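Local coordinates for protein metallophosphoesterase (Sphaerobacter thermophilus, PDB 3RQZ) that binds two zinc ions and probably works as a phosphatase of the YfcE family within the calcineurin-like metallophosphoesterase superfamily, at residues 4-9 / 204-209; 31-36 / 145-150; 139-144 / 183-188; 177-182 / 211-216. All coordinates share one frame; numbering follows the deposited sequence.

In the fold
The calcineurin-like fold stacks two mixed sheets, and the four contacts sample each sheet and the layer between them. Contacts 1 and 4 are antiparallel strand pairs of one sheet, joined because strands 201-207 and 212-218 are neighbours; backbone bonds dominate both, but contact 1 is mostly buried while contact 4, at the sheet margin, is only partly so and adds an Asx turn and the side chain of Gln211. Contact 2, fully buried and nearest the centre of the chain, has no hydrogen bond between its segments: it packs strand 31-34 of the first sheet on strand 145-147 of the second. Contact 3, partly buried, ties the loop leading into strand 145-147 to strand 184-188 through the arginine just before it and one backbone bond.

Contact 1 of 4, residues 4-9 / 204-209; sequences MRILII and AIFEPD
Met4 opens the contact with its carbonyl, whose O lies 3.4 Å from Glu207 CA in a CA-H...O contact and also accepts from a water that in turn takes the N-H of Asp209. Arg5 follows with CG anti to its backbone N (chi1 -157°) and an extended chain. Its CG rests 3.6 Å from Ile205 CG2, and Ile205 CD1 lies over one guanidinium face, toward the rim. Glu207 runs alongside Arg5 in the same direction, yet Arg5 NE and Glu207 OE2 stay 4.6 Å apart, beyond a salt bridge; Arg5 NH2 instead donates to the carbonyls of Ala26 and Arg28. Ile6 forms a hydrogen-bonded antiparallel pair with Phe206, Ile6 N to Phe206 O at 2.8 Å and Phe206 N to Ile6 O at 2.8 Å, the latter nearly straight at 171°. On the same face Ile6 CD1 meets Pro208 CG at 4.0 Å, the two side chains crossing at about a right angle. Leu7, in a non-hydrogen-bonded pair, turns to the opposite face and touches Ile205 by their CD1 methyls. Ile8 repeats the bonded pattern with Ala204 and sets CD1 3.6 Å from Phe206 CB. The backbone bonds thus fix the register, while the apolar face of Ile6, Ile8 and Phe206, shared with Trp33 of the next strand, packs on Phe147 of the other sheet; any attraction between Arg5 and Glu207 is probably modest.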
loop_
_atom_site.group_PDB
_atom_site.type_symbol
_atom_site.label_atom_id
_atom_site.label_comp_id
_atom_site.label_asym_id
_atom_site.label_seq_id
_atom_site.Cartn_x
_atom_site.Cartn_y
_atom_site.Cartn_z
HETATM N N MSE A 4 -15.714 -13.759 6.061
HETATM C CA MSE A 4 -14.801 -12.810 6.689
HETATM C C MSE A 4 -14.785 -11.475 5.961
HETATM O O MSE A 4 -14.992 -11.427 4.763
HETATM C CB MSE A 4 -13.386 -13.373 6.759
HETATM C CG MSE A 4 -13.243 -14.456 7.808
HETATM SE SE MSE A 4 -11.457 -15.097 7.826
HETATM C CE MSE A 4 -11.188 -15.415 5.908
ATOM N N ARG A 5 -14.509 -10.411 6.698
ATOM C CA ARG A 5 -14.354 -9.081 6.116
ATOM C C ARG A 5 -12.920 -8.601 6.352
ATOM O O ARG A 5 -12.504 -8.475 7.492
ATOM C CB ARG A 5 -15.372 -8.155 6.764
ATOM C CG ARG A 5 -15.728 -6.931 5.948
ATOM C CD ARG A 5 -16.987 -6.231 6.500
ATOM N NE ARG A 5 -17.048 -4.883 5.937
ATOM C CZ ARG A 5 -16.472 -3.806 6.476
ATOM N NH1 ARG A 5 -16.550 -2.633 5.865
ATOM N NH2 ARG A 5 -15.827 -3.885 7.627
ATOM N N ILE A 6 -12.176 -8.337 5.277
ATOM C CA ILE A 6 -10.723 -8.119 5.341
ATOM C C ILE A 6 -10.337 -6.749 4.831
ATOM O O ILE A 6 -10.706 -6.379 3.719
ATOM C CB ILE A 6 -9.948 -9.169 4.505
ATOM C CG1 ILE A 6 -10.256 -10.569 5.025
ATOM C CG2 ILE A 6 -8.421 -8.864 4.519
ATOM C CD1 ILE A 6 -9.765 -11.665 4.147
ATOM N N LEU A 7 -9.612 -5.995 5.657
ATOM C CA LEU A 7 -9.109 -4.690 5.256
ATOM C C LEU A 7 -7.782 -4.858 4.513
ATOM O O LEU A 7 -6.855 -5.422 5.037
ATOM C CB LEU A 7 -8.980 -3.764 6.487
ATOM C CG LEU A 7 -8.225 -2.439 6.281
ATOM C CD1 LEU A 7 -8.936 -1.514 5.273
ATOM C CD2 LEU A 7 -8.038 -1.690 7.589
ATOM N N ILE A 8 -7.707 -4.361 3.291
ATOM C CA ILE A 8 -6.473 -4.409 2.519
ATOM C C ILE A 8 -5.923 -3.004 2.355
ATOM O O ILE A 8 -6.618 -2.117 1.845
ATOM C CB ILE A 8 -6.679 -5.076 1.130
ATOM C CG1 ILE A 8 -7.297 -6.487 1.311
ATOM C CG2 ILE A 8 -5.324 -5.118 0.349
ATOM C CD1 ILE A 8 -7.501 -7.255 0.013
ATOM N N ILE A 9 -4.678 -2.800 2.791
ATOM C CA ILE A 9 -4.047 -1.485 2.732
ATOM C C ILE A 9 -2.664 -1.573 2.106
ATOM O O ILE A 9 -1.999 -2.636 2.133
ATOM C CB ILE A 9 -3.925 -0.777 4.159
ATOM C CG1 ILE A 9 -3.109 -1.643 5.162
ATOM C CG2 ILE A 9 -5.323 -0.395 4.691
ATOM C CD1 ILE A 9 -2.883 -0.999 6.538
ATOM N N ALA A 204 -9.163 -1.045 0.325
ATOM C CA ALA A 204 -10.230 -1.952 -0.096
ATOM C C ALA A 204 -10.696 -2.854 1.031
ATOM O O ALA A 204 -9.968 -3.083 2.026
ATOM C CB ALA A 204 -9.815 -2.793 -1.342
ATOM N N ILE A 205 -11.928 -3.335 0.877
ATOM C CA ILE A 205 -12.480 -4.363 1.742
ATOM C C ILE A 205 -12.766 -5.602 0.910
ATOM O O ILE A 205 -13.531 -5.553 -0.080
ATOM C CB ILE A 205 -13.808 -3.906 2.395
ATOM C CG1 ILE A 205 -13.570 -2.691 3.296
ATOM C CG2 ILE A 205 -14.435 -5.054 3.182
ATOM C CD1 ILE A 205 -12.742 -2.991 4.561
ATOM N N PHE A 206 -12.182 -6.717 1.330
ATOM C CA PHE A 206 -12.290 -7.985 0.595
ATOM C C PHE A 206 -13.143 -8.912 1.443
ATOM O O PHE A 206 -12.864 -9.085 2.643
ATOM C CB PHE A 206 -10.876 -8.534 0.364
ATOM C CG PHE A 206 -10.806 -9.884 -0.321
ATOM C CD1 PHE A 206 -11.726 -10.254 -1.310
ATOM C CD2 PHE A 206 -9.783 -10.780 0.014
ATOM C CE1 PHE A 206 -11.659 -11.536 -1.943
ATOM C CE2 PHE A 206 -9.702 -12.070 -0.606
ATOM C CZ PHE A 206 -10.640 -12.431 -1.601
ATOM N N GLU A 207 -14.191 -9.467 0.828
ATOM C CA GLU A 207 -15.057 -10.449 1.457
ATOM C C GLU A 207 -15.024 -11.715 0.608
ATOM O O GLU A 207 -15.827 -11.869 -0.320
ATOM C CB GLU A 207 -16.501 -9.920 1.559
ATOM C CG GLU A 207 -16.612 -8.732 2.490
ATOM C CD GLU A 207 -17.912 -7.995 2.336
ATOM O OE1 GLU A 207 -18.076 -7.256 1.351
ATOM O OE2 GLU A 207 -18.775 -8.152 3.203
ATOM N N PRO A 208 -14.091 -12.625 0.923
ATOM C CA PRO A 208 -13.863 -13.772 0.069
ATOM C C PRO A 208 -15.093 -14.665 -0.051
ATOM O O PRO A 208 -15.329 -15.209 -1.126
ATOM C CB PRO A 208 -12.708 -14.533 0.753
ATOM C CG PRO A 208 -12.445 -13.838 2.041
ATOM C CD PRO A 208 -13.126 -12.529 2.035
ATOM N N ASP A 209 -15.878 -14.802 1.021
ATOM C CA ASP A 209 -17.050 -15.681 0.975
ATOM C C ASP A 209 -18.109 -15.114 0.023
ATOM O O ASP A 209 -18.853 -15.870 -0.599
ATOM C CB ASP A 209 -17.655 -15.911 2.373
ATOM C CG ASP A 209 -18.889 -16.840 2.342
ATOM O OD1 ASP A 209 -18.717 -18.071 2.256
ATOM O OD2 ASP A 209 -20.037 -16.335 2.388
HETATM O O HOH W 1 -16.480 -13.131 3.289
#

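Contact 2 of 4, residues 31-36 / 145-150; sequences DIWSLG and LCFVGH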
loop_
_atom_site.group_PDB
_atom_site.type_symbol
_atom_site.label_atom_id
_atom_site.label_comp_id
_atom_site.label_asym_id
_atom_site.label_seq_id
_atom_site.Cartn_x
_atom_site.Cartn_y
_atom_site.Cartn_z
ATOM N N ASP A 31 -9.549 -9.218 9.594
ATOM C CA ASP A 31 -8.101 -9.283 9.361
ATOM C C ASP A 31 -7.702 -8.046 8.567
ATOM O O ASP A 31 -8.536 -7.411 7.923
ATOM C CB ASP A 31 -7.688 -10.572 8.610
ATOM C CG ASP A 31 -6.188 -10.927 8.774
ATOM O OD1 ASP A 31 -5.452 -10.282 9.571
ATOM O OD2 ASP A 31 -5.737 -11.878 8.083
ATOM N N ILE A 32 -6.429 -7.684 8.667
ATOM C CA ILE A 32 -5.861 -6.538 7.962
ATOM C C ILE A 32 -4.608 -7.006 7.209
ATOM O O ILE A 32 -3.733 -7.677 7.788
ATOM C CB ILE A 32 -5.564 -5.403 8.951
ATOM C CG1 ILE A 32 -6.895 -4.860 9.531
ATOM C CG2 ILE A 32 -4.690 -4.282 8.299
ATOM C CD1 ILE A 32 -6.740 -4.005 10.798
ATOM N N TRP A 33 -4.541 -6.712 5.912
ATOM C CA TRP A 33 -3.375 -7.091 5.114
ATOM C C TRP A 33 -2.616 -5.861 4.637
ATOM O O TRP A 33 -3.226 -4.948 4.091
ATOM C CB TRP A 33 -3.768 -7.861 3.851
ATOM C CG TRP A 33 -4.524 -9.134 4.025
ATOM C CD1 TRP A 33 -4.739 -9.848 5.184
ATOM C CD2 TRP A 33 -5.126 -9.881 2.976
ATOM N NE1 TRP A 33 -5.471 -10.982 4.903
ATOM C CE2 TRP A 33 -5.706 -11.036 3.556
ATOM C CE3 TRP A 33 -5.234 -9.690 1.592
ATOM C CZ2 TRP A 33 -6.412 -11.990 2.800
ATOM C CZ3 TRP A 33 -5.936 -10.667 0.829
ATOM C CH2 TRP A 33 -6.519 -11.776 1.444
ATOM N N SER A 34 -1.299 -5.848 4.837
ATOM C CA SER A 34 -0.459 -4.736 4.394
ATOM C C SER A 34 0.373 -5.136 3.178
ATOM O O SER A 34 1.066 -6.171 3.177
ATOM C CB SER A 34 0.454 -4.263 5.536
ATOM O OG SER A 34 1.473 -3.356 5.064
ATOM N N LEU A 35 0.311 -4.311 2.139
ATOM C CA LEU A 35 1.096 -4.547 0.949
ATOM C C LEU A 35 2.409 -3.765 0.921
ATOM O O LEU A 35 3.039 -3.641 -0.125
ATOM C CB LEU A 35 0.232 -4.253 -0.298
ATOM C CG LEU A 35 -0.727 -5.340 -0.758
ATOM C CD1 LEU A 35 -1.589 -5.907 0.377
ATOM C CD2 LEU A 35 -1.634 -4.855 -1.970
ATOM N N GLY A 36 2.859 -3.269 2.068
ATOM C CA GLY A 36 4.209 -2.705 2.133
ATOM C C GLY A 36 4.255 -1.212 1.921
ATOM O O GLY A 36 3.201 -0.561 1.733
ATOM N N LEU A 145 -6.602 -14.708 -7.526
ATOM C CA LEU A 145 -6.457 -13.259 -7.285
ATOM C C LEU A 145 -5.011 -12.889 -6.971
ATOM O O LEU A 145 -4.312 -13.678 -6.330
ATOM C CB LEU A 145 -7.359 -12.839 -6.116
ATOM C CG LEU A 145 -8.865 -13.122 -6.142
ATOM C CD1 LEU A 145 -9.418 -12.658 -4.811
ATOM C CD2 LEU A 145 -9.584 -12.421 -7.308
ATOM N N CYS A 146 -4.558 -11.731 -7.471
ATOM C CA CYS A 146 -3.285 -11.101 -7.032
ATOM C C CYS A 146 -3.513 -9.659 -6.588
ATOM O O CYS A 146 -4.079 -8.839 -7.350
ATOM C CB CYS A 146 -2.227 -11.116 -8.142
ATOM S SG CYS A 146 -0.558 -10.627 -7.546
ATOM N N PHE A 147 -3.108 -9.361 -5.357
ATOM C CA PHE A 147 -3.209 -8.020 -4.790
ATOM C C PHE A 147 -1.864 -7.349 -4.864
ATOM O O PHE A 147 -0.840 -7.939 -4.474
ATOM C CB PHE A 147 -3.704 -8.059 -3.326
ATOM C CG PHE A 147 -5.126 -8.535 -3.201
ATOM C CD1 PHE A 147 -6.185 -7.645 -3.434
ATOM C CD2 PHE A 147 -5.413 -9.884 -2.953
ATOM C CE1 PHE A 147 -7.522 -8.087 -3.340
ATOM C CE2 PHE A 147 -6.734 -10.332 -2.843
ATOM C CZ PHE A 147 -7.793 -9.443 -3.040
ATOM N N VAL A 148 -1.871 -6.121 -5.366
ATOM C CA VAL A 148 -0.647 -5.347 -5.564
ATOM C C VAL A 148 -0.829 -3.901 -5.087
ATOM O O VAL A 148 -1.960 -3.436 -4.974
ATOM C CB VAL A 148 -0.210 -5.349 -7.062
ATOM C CG1 VAL A 148 -0.075 -6.769 -7.614
ATOM C CG2 VAL A 148 -1.193 -4.533 -7.951
ATOM N N GLY A 149 0.275 -3.195 -4.809
ATOM C CA GLY A 149 0.235 -1.761 -4.454
ATOM C C GLY A 149 1.163 -0.962 -5.360
ATOM O O GLY A 149 1.116 -1.122 -6.606
ATOM N N HIS A 150 1.957 -0.081 -4.735
ATOM C CA HIS A 150 3.149 0.555 -5.357
ATOM C C HIS A 150 2.814 1.743 -6.286
ATOM O O HIS A 150 3.535 2.742 -6.321
ATOM C CB HIS A 150 3.970 -0.544 -6.084
ATOM C CG HIS A 150 5.372 -0.172 -6.470
ATOM N ND1 HIS A 150 6.145 0.746 -5.791
ATOM C CD2 HIS A 150 6.158 -0.662 -7.461
ATOM C CE1 HIS A 150 7.336 0.824 -6.365
ATOM N NE2 HIS A 150 7.374 -0.035 -7.370
#
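The six-membered ring of Trp33 turns its edge toward the face of Phe147 in an offset edge-to-face pair, with centroids 5.7 Å apart and planes at 75°. Trp33 CZ3 does the touching, 3.8 Å from Phe147 CE2, and Phe147 CD2 lies in the indole plane beyond that edge. Asp31 OD2 also lies in this plane, 3.3 Å from Trp33 NE1, which donates to it weakly at a bent 136°; the same oxygen accepts from Asn58. Around this pair, Trp113 meets the Trp33 ring and Phe206 meets that of Phe147, so the aromatic contact belongs to a larger cluster between the two sheets. Further along, Leu35 carries the rest of the contact through one methyl: CD2 makes the touch, 3.3 Å from Val148 O and 4.0 Å from Phe147 CB. The CA atoms of Leu35 and Gly149 are 6.1 Å apart, the nearest CA pair across the segments. Beyond it, His150 is a zinc ligand and donates its backbone N-H to Asp11 OD2, another metal-binding residue. No hydrogen bond joins the segments: they meet through van der Waals packing, an aromatic edge on a face, and a methyl against a carbonyl oxygen, and this packing leads directly into the loop that carries a zinc ligand.

Contact 3 of 4, residues 139-144 / 183-188; sequences PAFDTP and RYIINP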
loop_
_atom_site.group_PDB
_atom_site.type_symbol
_atom_site.label_atom_id
_atom_site.label_comp_id
_atom_site.label_asym_id
_atom_site.label_seq_id
_atom_site.Cartn_x
_atom_site.Cartn_y
_atom_site.Cartn_z
ATOM N N PRO A 139 0.423 -14.712 -16.018
ATOM C CA PRO A 139 1.143 -16.001 -15.941
ATOM C C PRO A 139 2.087 -16.128 -14.740
ATOM O O PRO A 139 2.493 -17.251 -14.403
ATOM C CB PRO A 139 1.948 -16.051 -17.255
ATOM C CG PRO A 139 1.299 -15.019 -18.171
ATOM C CD PRO A 139 0.807 -13.939 -17.214
ATOM N N ALA A 140 2.412 -15.001 -14.102
ATOM C CA ALA A 140 3.359 -14.954 -12.977
ATOM C C ALA A 140 2.762 -15.288 -11.583
ATOM O O ALA A 140 3.486 -15.351 -10.591
ATOM C CB ALA A 140 4.111 -13.591 -12.943
ATOM N N PHE A 141 1.447 -15.479 -11.502
ATOM C CA PHE A 141 0.833 -16.006 -10.293
ATOM C C PHE A 141 -0.180 -17.058 -10.705
ATOM O O PHE A 141 -0.681 -17.016 -11.832
ATOM C CB PHE A 141 0.220 -14.903 -9.406
ATOM C CG PHE A 141 -1.017 -14.253 -9.977
ATOM C CD1 PHE A 141 -0.921 -13.248 -10.940
ATOM C CD2 PHE A 141 -2.285 -14.652 -9.537
ATOM C CE1 PHE A 141 -2.083 -12.614 -11.455
ATOM C CE2 PHE A 141 -3.450 -14.048 -10.039
ATOM C CZ PHE A 141 -3.355 -13.027 -11.017
ATOM N N ASP A 142 -0.473 -17.990 -9.806
ATOM C CA ASP A 142 -1.283 -19.158 -10.132
ATOM C C ASP A 142 -2.515 -19.287 -9.206
ATOM O O ASP A 142 -3.062 -20.360 -9.020
ATOM C CB ASP A 142 -0.400 -20.418 -10.090
ATOM C CG ASP A 142 0.322 -20.599 -8.742
ATOM O OD1 ASP A 142 0.065 -19.835 -7.787
ATOM O OD2 ASP A 142 1.160 -21.526 -8.624
ATOM N N THR A 143 -2.934 -18.177 -8.614
ATOM C CA THR A 143 -4.126 -18.166 -7.793
ATOM C C THR A 143 -5.194 -17.358 -8.560
ATOM O O THR A 143 -4.864 -16.642 -9.492
ATOM C CB THR A 143 -3.844 -17.481 -6.453
ATOM O OG1 THR A 143 -3.179 -16.229 -6.695
ATOM C CG2 THR A 143 -2.949 -18.356 -5.585
ATOM N N PRO A 144 -6.467 -17.471 -8.163
ATOM C CA PRO A 144 -7.488 -16.635 -8.780
ATOM C C PRO A 144 -7.192 -15.145 -8.643
ATOM O O PRO A 144 -7.453 -14.394 -9.573
ATOM C CB PRO A 144 -8.749 -17.007 -7.993
ATOM C CG PRO A 144 -8.486 -18.389 -7.519
ATOM C CD PRO A 144 -7.047 -18.374 -7.154
ATOM N N ARG A 183 -9.782 -14.386 -13.281
ATOM C CA ARG A 183 -8.715 -14.013 -12.387
ATOM C C ARG A 183 -8.549 -12.493 -12.445
ATOM O O ARG A 183 -8.846 -11.893 -13.477
ATOM C CB ARG A 183 -7.462 -14.721 -12.850
ATOM C CG ARG A 183 -7.669 -16.224 -13.009
ATOM C CD ARG A 183 -6.450 -16.827 -13.683
ATOM N NE ARG A 183 -5.352 -16.732 -12.778
ATOM C CZ ARG A 183 -4.092 -16.464 -13.096
ATOM N NH1 ARG A 183 -3.696 -16.255 -14.350
ATOM N NH2 ARG A 183 -3.227 -16.415 -12.112
ATOM N N TYR A 184 -8.080 -11.888 -11.346
ATOM C CA TYR A 184 -8.000 -10.421 -11.212
ATOM C C TYR A 184 -6.677 -9.985 -10.617
ATOM O O TYR A 184 -6.136 -10.684 -9.746
ATOM C CB TYR A 184 -9.109 -9.891 -10.283
ATOM C CG TYR A 184 -10.438 -9.752 -10.970
ATOM C CD1 TYR A 184 -10.748 -8.609 -11.695
ATOM C CD2 TYR A 184 -11.383 -10.789 -10.920
ATOM C CE1 TYR A 184 -11.990 -8.497 -12.360
ATOM C CE2 TYR A 184 -12.591 -10.688 -11.580
ATOM C CZ TYR A 184 -12.885 -9.532 -12.279
ATOM O OH TYR A 184 -14.089 -9.427 -12.915
ATOM N N ILE A 185 -6.191 -8.813 -11.048
ATOM C CA ILE A 185 -5.102 -8.101 -10.348
ATOM C C ILE A 185 -5.819 -6.883 -9.778
ATOM O O ILE A 185 -6.547 -6.224 -10.512
ATOM C CB ILE A 185 -3.946 -7.704 -11.320
ATOM C CG1 ILE A 185 -3.163 -8.943 -11.793
ATOM C CG2 ILE A 185 -2.995 -6.680 -10.674
ATOM C CD1 ILE A 185 -2.085 -8.638 -12.866
ATOM N N ILE A 186 -5.637 -6.612 -8.483
ATOM C CA ILE A 186 -6.409 -5.628 -7.720
ATOM C C ILE A 186 -5.454 -4.826 -6.865
ATOM O O ILE A 186 -4.620 -5.417 -6.185
ATOM C CB ILE A 186 -7.401 -6.347 -6.717
ATOM C CG1 ILE A 186 -8.408 -7.262 -7.436
ATOM C CG2 ILE A 186 -8.135 -5.338 -5.810
ATOM C CD1 ILE A 186 -9.275 -6.542 -8.344
ATOM N N ASN A 187 -5.590 -3.486 -6.890
ATOM C CA ASN A 187 -4.756 -2.553 -6.126
ATOM C C ASN A 187 -5.689 -1.713 -5.235
ATOM O O ASN A 187 -6.642 -1.098 -5.729
ATOM C CB ASN A 187 -3.940 -1.647 -7.110
ATOM C CG ASN A 187 -2.849 -0.829 -6.430
ATOM O OD1 ASN A 187 -3.026 -0.318 -5.305
ATOM N ND2 ASN A 187 -1.718 -0.642 -7.141
ATOM N N PRO A 188 -5.464 -1.724 -3.906
ATOM C CA PRO A 188 -6.304 -0.932 -3.001
ATOM C C PRO A 188 -5.993 0.576 -2.994
ATOM O O PRO A 188 -6.645 1.330 -2.251
ATOM C CB PRO A 188 -5.969 -1.533 -1.635
ATOM C CG PRO A 188 -4.485 -1.878 -1.776
ATOM C CD PRO A 188 -4.444 -2.495 -3.167
#
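Arg183 reaches into the loop 139-144 with its chain bent at chi3 (68°), which sets NE; the guanidinium meets the Phe141 ring tip to tip. NH2 is gripped by two carbonyls: the bond to Phe141 O is short at 2.6 Å but bent (134°), with NH2 above that carbonyl plane, whereas the bond to Thr143 O, at 3.1 Å, is straighter and lies in the guanidinium plane. NE adds a weak bond to Thr143 O. The same NH2 stands over one face of the Phe141 ring, toward its rim, and CZ sits 4.3 Å from the ring centroid, 24° off the normal, a cation-pi contact. NH1 turns to partners beyond the loop, a salt bridge with Glu159 and a bond to Phe138 O. At Tyr184 the backbone takes over: its N donates to Pro144 O at 3.1 Å, nearly along the C=O axis, and this oxygen also lies 3.1 Å from Arg183 CA. Ile185 CG1 then packs 3.8 Å from Phe141 CE1, the two side chains crossing at an angle; Ile185 also touches Phe138. One guanidinium thus joins carbonyls, an aromatic face and a carboxylate; these bonds would restrict its rotation, and Glu159, just after strand 154-158, probably offsets its charge.

Contact 4 of 4, residues 177-182 / 211-216; sequences LDVSSG and QRVTFH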
loop_
_atom_site.group_PDB
_atom_site.type_symbol
_atom_site.label_atom_id
_atom_site.label_comp_id
_atom_site.label_asym_id
_atom_site.label_seq_id
_atom_site.Cartn_x
_atom_site.Cartn_y
_atom_site.Cartn_z
ATOM N N LEU A 177 -16.698 -4.579 -6.644
ATOM C CA LEU A 177 -16.205 -5.479 -7.697
ATOM C C LEU A 177 -16.525 -6.924 -7.350
ATOM O O LEU A 177 -16.165 -7.399 -6.270
ATOM C CB LEU A 177 -14.697 -5.329 -7.902
ATOM C CG LEU A 177 -14.129 -6.238 -9.010
ATOM C CD1 LEU A 177 -14.695 -5.900 -10.430
ATOM C CD2 LEU A 177 -12.618 -6.228 -9.029
ATOM N N ASP A 178 -17.209 -7.585 -8.284
ATOM C CA ASP A 178 -17.570 -8.995 -8.247
ATOM C C ASP A 178 -16.386 -9.810 -8.789
ATOM O O ASP A 178 -16.115 -9.793 -9.982
ATOM C CB ASP A 178 -18.838 -9.192 -9.121
ATOM C CG ASP A 178 -19.361 -10.628 -9.137
ATOM O OD1 ASP A 178 -18.688 -11.554 -8.644
ATOM O OD2 ASP A 178 -20.484 -10.834 -9.672
ATOM N N VAL A 179 -15.665 -10.510 -7.914
ATOM C CA VAL A 179 -14.541 -11.327 -8.369
ATOM C C VAL A 179 -14.907 -12.813 -8.538
ATOM O O VAL A 179 -14.016 -13.663 -8.509
ATOM C CB VAL A 179 -13.280 -11.166 -7.459
ATOM C CG1 VAL A 179 -12.755 -9.726 -7.487
ATOM C CG2 VAL A 179 -13.575 -11.588 -6.022
ATOM N N SER A 180 -16.208 -13.108 -8.708
ATOM C CA SER A 180 -16.732 -14.491 -8.880
ATOM C C SER A 180 -16.062 -15.291 -9.966
ATOM O O SER A 180 -15.701 -16.456 -9.759
ATOM C CB SER A 180 -18.230 -14.493 -9.214
ATOM O OG SER A 180 -18.984 -14.105 -8.101
ATOM N N SER A 181 -15.947 -14.710 -11.148
ATOM C CA SER A 181 -15.365 -15.463 -12.247
ATOM C C SER A 181 -14.168 -14.769 -12.873
ATOM O O SER A 181 -14.114 -13.539 -12.972
ATOM C CB SER A 181 -16.421 -15.797 -13.298
ATOM O OG SER A 181 -17.155 -14.639 -13.596
ATOM N N GLY A 182 -13.199 -15.580 -13.295
ATOM C CA GLY A 182 -11.985 -15.052 -13.895
ATOM C C GLY A 182 -10.998 -14.607 -12.839
ATOM O O GLY A 182 -11.323 -14.432 -11.653
ATOM N N GLN A 211 -17.266 -13.242 -2.495
ATOM C CA GLN A 211 -16.490 -13.021 -3.736
ATOM C C GLN A 211 -16.558 -11.586 -4.236
ATOM O O GLN A 211 -16.819 -11.328 -5.410
ATOM C CB GLN A 211 -16.893 -14.005 -4.826
ATOM C CG GLN A 211 -16.689 -15.429 -4.378
ATOM C CD GLN A 211 -17.053 -16.405 -5.437
ATOM O OE1 GLN A 211 -16.197 -16.843 -6.206
ATOM N NE2 GLN A 211 -18.337 -16.754 -5.504
ATOM N N ARG A 212 -16.268 -10.665 -3.326
ATOM C CA ARG A 212 -16.517 -9.255 -3.533
ATOM C C ARG A 212 -15.334 -8.451 -2.992
ATOM O O ARG A 212 -14.791 -8.772 -1.927
ATOM C CB ARG A 212 -17.807 -8.895 -2.798
ATOM C CG ARG A 212 -18.096 -7.437 -2.613
ATOM C CD ARG A 212 -19.229 -7.261 -1.621
ATOM N NE ARG A 212 -20.432 -7.928 -2.073
ATOM C CZ ARG A 212 -21.390 -8.392 -1.271
ATOM N NH1 ARG A 212 -21.272 -8.290 0.053
ATOM N NH2 ARG A 212 -22.453 -8.984 -1.793
ATOM N N VAL A 213 -14.934 -7.427 -3.740
ATOM C CA VAL A 213 -13.965 -6.418 -3.264
ATOM C C VAL A 213 -14.655 -5.053 -3.384
ATOM O O VAL A 213 -15.216 -4.732 -4.437
ATOM C CB VAL A 213 -12.662 -6.425 -4.088
ATOM C CG1 VAL A 213 -11.742 -5.215 -3.734
ATOM C CG2 VAL A 213 -11.915 -7.749 -3.914
ATOM N N THR A 214 -14.657 -4.281 -2.302
ATOM C CA THR A 214 -15.257 -2.936 -2.314
ATOM C C THR A 214 -14.153 -1.891 -2.069
ATOM O O THR A 214 -13.321 -2.042 -1.157
ATOM C CB THR A 214 -16.395 -2.790 -1.294
ATOM O OG1 THR A 214 -17.324 -3.867 -1.459
ATOM C CG2 THR A 214 -17.166 -1.457 -1.525
ATOM N N PHE A 215 -14.125 -0.870 -2.914
ATOM C CA PHE A 215 -13.070 0.147 -2.850
ATOM C C PHE A 215 -13.580 1.372 -2.105
ATOM O O PHE A 215 -14.688 1.822 -2.347
ATOM C CB PHE A 215 -12.601 0.550 -4.250
ATOM C CG PHE A 215 -11.987 -0.589 -5.023
ATOM C CD1 PHE A 215 -10.596 -0.809 -4.984
ATOM C CD2 PHE A 215 -12.794 -1.440 -5.795
ATOM C CE1 PHE A 215 -10.008 -1.869 -5.707
ATOM C CE2 PHE A 215 -12.232 -2.507 -6.528
ATOM C CZ PHE A 215 -10.829 -2.717 -6.482
ATOM N N HIS A 216 -12.761 1.906 -1.212
ATOM C CA HIS A 216 -13.192 3.018 -0.378
ATOM C C HIS A 216 -12.182 4.143 -0.367
ATOM O O HIS A 216 -10.991 3.896 -0.405
ATOM C CB HIS A 216 -13.406 2.529 1.061
ATOM C CG HIS A 216 -14.592 1.624 1.220
ATOM N ND1 HIS A 216 -15.882 2.095 1.236
ATOM C CD2 HIS A 216 -14.678 0.280 1.383
ATOM C CE1 HIS A 216 -16.721 1.082 1.394
ATOM N NE2 HIS A 216 -16.014 -0.031 1.490
#
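Asp178 OD1 is gripped twice by Ser180: the hydroxyl OG donates to its syn lone pair at 2.6 Å, and the backbone N donates on the anti side at 2.9 Å, 28° out of the carboxylate plane. The second bond defines an Asx turn, which bends the chain at the end of strand 176-178 and brings Ser180 against Gln211, with Ser180 CA 3.6 Å from Gln211 OE1. Between the strands, Leu177 and Val213 form a hydrogen-bonded antiparallel pair, Leu177 N to Val213 O at 2.7 Å and Val213 N to Leu177 O at 2.8 Å, both nearly straight. Beyond the last bridge, Val179 N adds one more bond to Gln211 O at 2.9 Å, approaching from above that carbonyl plane. Val179 CG2 lies between its backbone N and carbonyl carbon and rests 3.3 Å from Gln211 O. Its other methyl, CG1, faces Val213 CG2, while Leu177 CB meets the edge of the Phe215 ring at CE2, 4.0 Å away. Gln211 and Arg212 both face Glu207, a G1 beta bulge where strand 201-207 turns back into 212-218. Strand 176-178 is the outermost strand on this side of its sheet; Leu177, Val179 and Phe215 pack against Tyr184 and Ile186 of strand 184-188 in the other sheet.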